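2-oxo-1,2-dihydroquinoline 8-monooxygenase, oxygenase component (Pseudomonas putida, PDB 1Z03) probably hydroxylates quinolin-2(1H)-one at carbon 8 as the oxygenase component of a Rieske non-heme iron monooxygenase, using a [2Fe-2S] cluster and a mononuclear iron. Local coordinates at residues P183-S188 against H291-V296. Numbering follows the deposited sequence.
Sequences PLWPSS and HYRTSV. With OCH (quinolin-2(1H)-one), chain I.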
loop_
_atom_site.group_PDB
_atom_site.type_symbol
_atom_site.label_atom_id
_atom_site.label_comp_id
_atom_site.label_asym_id
_atom_site.label_seq_id
_atom_site.Cartn_x
_atom_site.Cartn_y
_atom_site.Cartn_z
ATOM N N PRO A 183 -9.685 -2.028 50.405
ATOM C CA PRO A 183 -9.714 -3.030 51.478
ATOM C C PRO A 183 -9.582 -4.486 51.025
ATOM O O PRO A 183 -9.161 -5.345 51.801
ATOM C CB PRO A 183 -11.056 -2.759 52.158
ATOM C CG PRO A 183 -11.911 -2.281 51.025
ATOM C CD PRO A 183 -10.977 -1.324 50.319
ATOM N N LEU A 184 -9.920 -4.758 49.768
ATOM C CA LEU A 184 -9.875 -6.124 49.254
ATOM C C LEU A 184 -8.550 -6.627 48.675
ATOM O O LEU A 184 -8.480 -7.760 48.187
ATOM C CB LEU A 184 -10.982 -6.311 48.218
ATOM C CG LEU A 184 -12.382 -5.984 48.734
ATOM C CD1 LEU A 184 -13.382 -6.203 47.623
ATOM C CD2 LEU A 184 -12.720 -6.861 49.925
ATOM N N TRP A 185 -7.503 -5.806 48.732
ATOM C CA TRP A 185 -6.199 -6.218 48.217
ATOM C C TRP A 185 -5.042 -5.318 48.642
ATOM O O TRP A 185 -5.222 -4.122 48.880
ATOM C CB TRP A 185 -6.236 -6.301 46.685
ATOM C CG TRP A 185 -6.574 -4.998 45.994
ATOM C CD1 TRP A 185 -5.741 -3.929 45.780
ATOM C CD2 TRP A 185 -7.843 -4.634 45.434
ATOM N NE1 TRP A 185 -6.418 -2.925 45.118
ATOM C CE2 TRP A 185 -7.707 -3.333 44.894
ATOM C CE3 TRP A 185 -9.084 -5.283 45.334
ATOM C CZ2 TRP A 185 -8.766 -2.666 44.265
ATOM C CZ3 TRP A 185 -10.142 -4.618 44.706
ATOM C CH2 TRP A 185 -9.972 -3.321 44.181
ATOM N N PRO A 186 -3.832 -5.893 48.760
ATOM C CA PRO A 186 -2.663 -5.104 49.155
ATOM C C PRO A 186 -2.294 -4.089 48.076
ATOM O O PRO A 186 -2.688 -4.235 46.920
ATOM C CB PRO A 186 -1.578 -6.170 49.380
ATOM C CG PRO A 186 -2.019 -7.320 48.524
ATOM C CD PRO A 186 -3.513 -7.332 48.713
ATOM N N SER A 187 -1.541 -3.065 48.459
ATOM C CA SER A 187 -1.135 -2.012 47.534
ATOM C C SER A 187 -0.315 -2.461 46.320
ATOM O O SER A 187 0.631 -3.239 46.440
ATOM C CB SER A 187 -0.355 -0.936 48.291
ATOM O OG SER A 187 -1.192 -0.290 49.231
ATOM N N SER A 188 -0.686 -1.950 45.151
ATOM C CA SER A 188 0.020 -2.274 43.917
ATOM C C SER A 188 1.300 -1.456 43.856
ATOM O O SER A 188 1.289 -0.253 44.133
ATOM C CB SER A 188 -0.842 -1.938 42.693
ATOM O OG SER A 188 -1.952 -2.810 42.582
ATOM N N HIS A 291 -10.394 -10.130 42.471
ATOM C CA HIS A 291 -10.540 -8.700 42.743
ATOM C C HIS A 291 -9.454 -7.890 42.055
ATOM O O HIS A 291 -8.273 -8.218 42.141
ATOM C CB HIS A 291 -10.469 -8.438 44.247
ATOM C CG HIS A 291 -11.399 -9.292 45.046
ATOM N ND1 HIS A 291 -12.768 -9.132 45.014
ATOM C CD2 HIS A 291 -11.161 -10.346 45.860
ATOM C CE1 HIS A 291 -13.333 -10.053 45.772
ATOM N NE2 HIS A 291 -12.381 -10.804 46.297
ATOM N N TYR A 292 -9.860 -6.814 41.392
ATOM C CA TYR A 292 -8.920 -5.954 40.684
ATOM C C TYR A 292 -9.574 -4.594 40.464
ATOM O O TYR A 292 -10.778 -4.433 40.665
ATOM C CB TYR A 292 -8.564 -6.587 39.339
ATOM C CG TYR A 292 -9.761 -6.715 38.424
ATOM C CD1 TYR A 292 -10.166 -5.649 37.616
ATOM C CD2 TYR A 292 -10.530 -7.879 38.411
ATOM C CE1 TYR A 292 -11.299 -5.738 36.823
ATOM C CE2 TYR A 292 -11.672 -7.974 37.616
ATOM C CZ TYR A 292 -12.046 -6.899 36.827
ATOM O OH TYR A 292 -13.178 -6.985 36.054
ATOM N N ARG A 293 -8.779 -3.620 40.039
ATOM C CA ARG A 293 -9.292 -2.281 39.796
ATOM C C ARG A 293 -8.504 -1.575 38.699
ATOM O O ARG A 293 -7.275 -1.589 38.691
ATOM C CB ARG A 293 -9.239 -1.455 41.077
ATOM C CG ARG A 293 -9.820 -0.066 40.923
ATOM C CD ARG A 293 -10.018 0.587 42.271
ATOM N NE ARG A 293 -8.769 0.792 42.992
ATOM C CZ ARG A 293 -8.702 1.258 44.239
ATOM N NH1 ARG A 293 -7.527 1.427 44.826
ATOM N NH2 ARG A 293 -9.817 1.541 44.901
ATOM N N THR A 294 -9.220 -0.943 37.780
ATOM C CA THR A 294 -8.575 -0.239 36.682
ATOM C C THR A 294 -8.660 1.282 36.781
ATOM O O THR A 294 -9.647 1.847 37.263
ATOM C CB THR A 294 -9.162 -0.674 35.321
ATOM O OG1 THR A 294 -10.582 -0.505 35.338
ATOM C CG2 THR A 294 -8.844 -2.131 35.038
ATOM N N SER A 295 -7.604 1.932 36.306
ATOM C CA SER A 295 -7.504 3.383 36.293
ATOM C C SER A 295 -6.665 3.743 35.071
ATOM O O SER A 295 -5.903 2.909 34.578
ATOM C CB SER A 295 -6.804 3.883 37.560
ATOM O OG SER A 295 -5.469 3.403 37.641
ATOM N N VAL A 296 -6.815 4.967 34.572
ATOM C CA VAL A 296 -6.037 5.407 33.426
ATOM C C VAL A 296 -5.639 6.873 33.597
ATOM O O VAL A 296 -6.423 7.685 34.094
ATOM C CB VAL A 296 -6.827 5.209 32.106
ATOM C CG1 VAL A 296 -8.125 5.996 32.141
ATOM C CG2 VAL A 296 -5.967 5.627 30.913
HETATM O O1 OCH I . -11.238 -4.276 32.780
HETATM N N2 OCH I . -9.005 -4.583 32.206
HETATM C C3 OCH I . -7.813 -5.351 32.192
HETATM C C4 OCH I . -6.615 -4.857 31.554
HETATM C C5 OCH I . -5.478 -5.664 31.570
HETATM C C6 OCH I . -5.498 -6.949 32.198
HETATM C C7 OCH I . -6.652 -7.427 32.817
HETATM C C8 OCH I . -7.825 -6.664 32.832
HETATM C C9 OCH I . -9.078 -7.152 33.484
HETATM C C10 OCH I . -10.196 -6.411 33.487
HETATM C C1 OCH I . -10.252 -5.012 32.822
#
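One buried indole carries most of this van der Waals contact: W185, on the loop before strand 196-206, lies against the start of strand 293-297 and spans H291, Y292 and R293. Its six-membered ring does the touching. CE3 of W185 sits 3.6 Å from CB of H291, and at the other end of the ring CZ2 of W185 presses on CB of R293 at 3.4 Å. Between them CA of Y292 lies over one face of the indole. W185 has CG between its backbone N and carbonyl carbon (chi1 60°), which swings the ring off its own loop and onto the strand. R293 runs out with CG anti to its N and then bends at chi3 (63°), bringing NE to the indole edge, in the ring plane and 3.7 Å from CZ2 of W185. The guanidinium stands almost square to the indole, the planes 87° apart, with CZ2 of W185 over one face of the guanidinium, near the rim. E305 on the adjacent strand 301-305 ties the two together, taking the indole NE1-H on OE2 and a salt bridge from R293 NE on OE1, while F180 O and P181 O bind the other two guanidinium nitrogens. The strand belongs to the antiparallel sheet of the catalytic domain, a Bet v 1-like fold that houses the mononuclear iron. Y292 points away from W185, into the substrate pocket, where its CE1 lies 3.6 Å from C10 of the quinolinone, itself hydrogen-bonded to G216 O. Cutting W185 back to an alanine is likely to open a gap beside H291 and R293 and leave E305 OE2 without its indole donor. L184, exposed at the margin, brings CD1 to 4.0 Å from ND1 of H291.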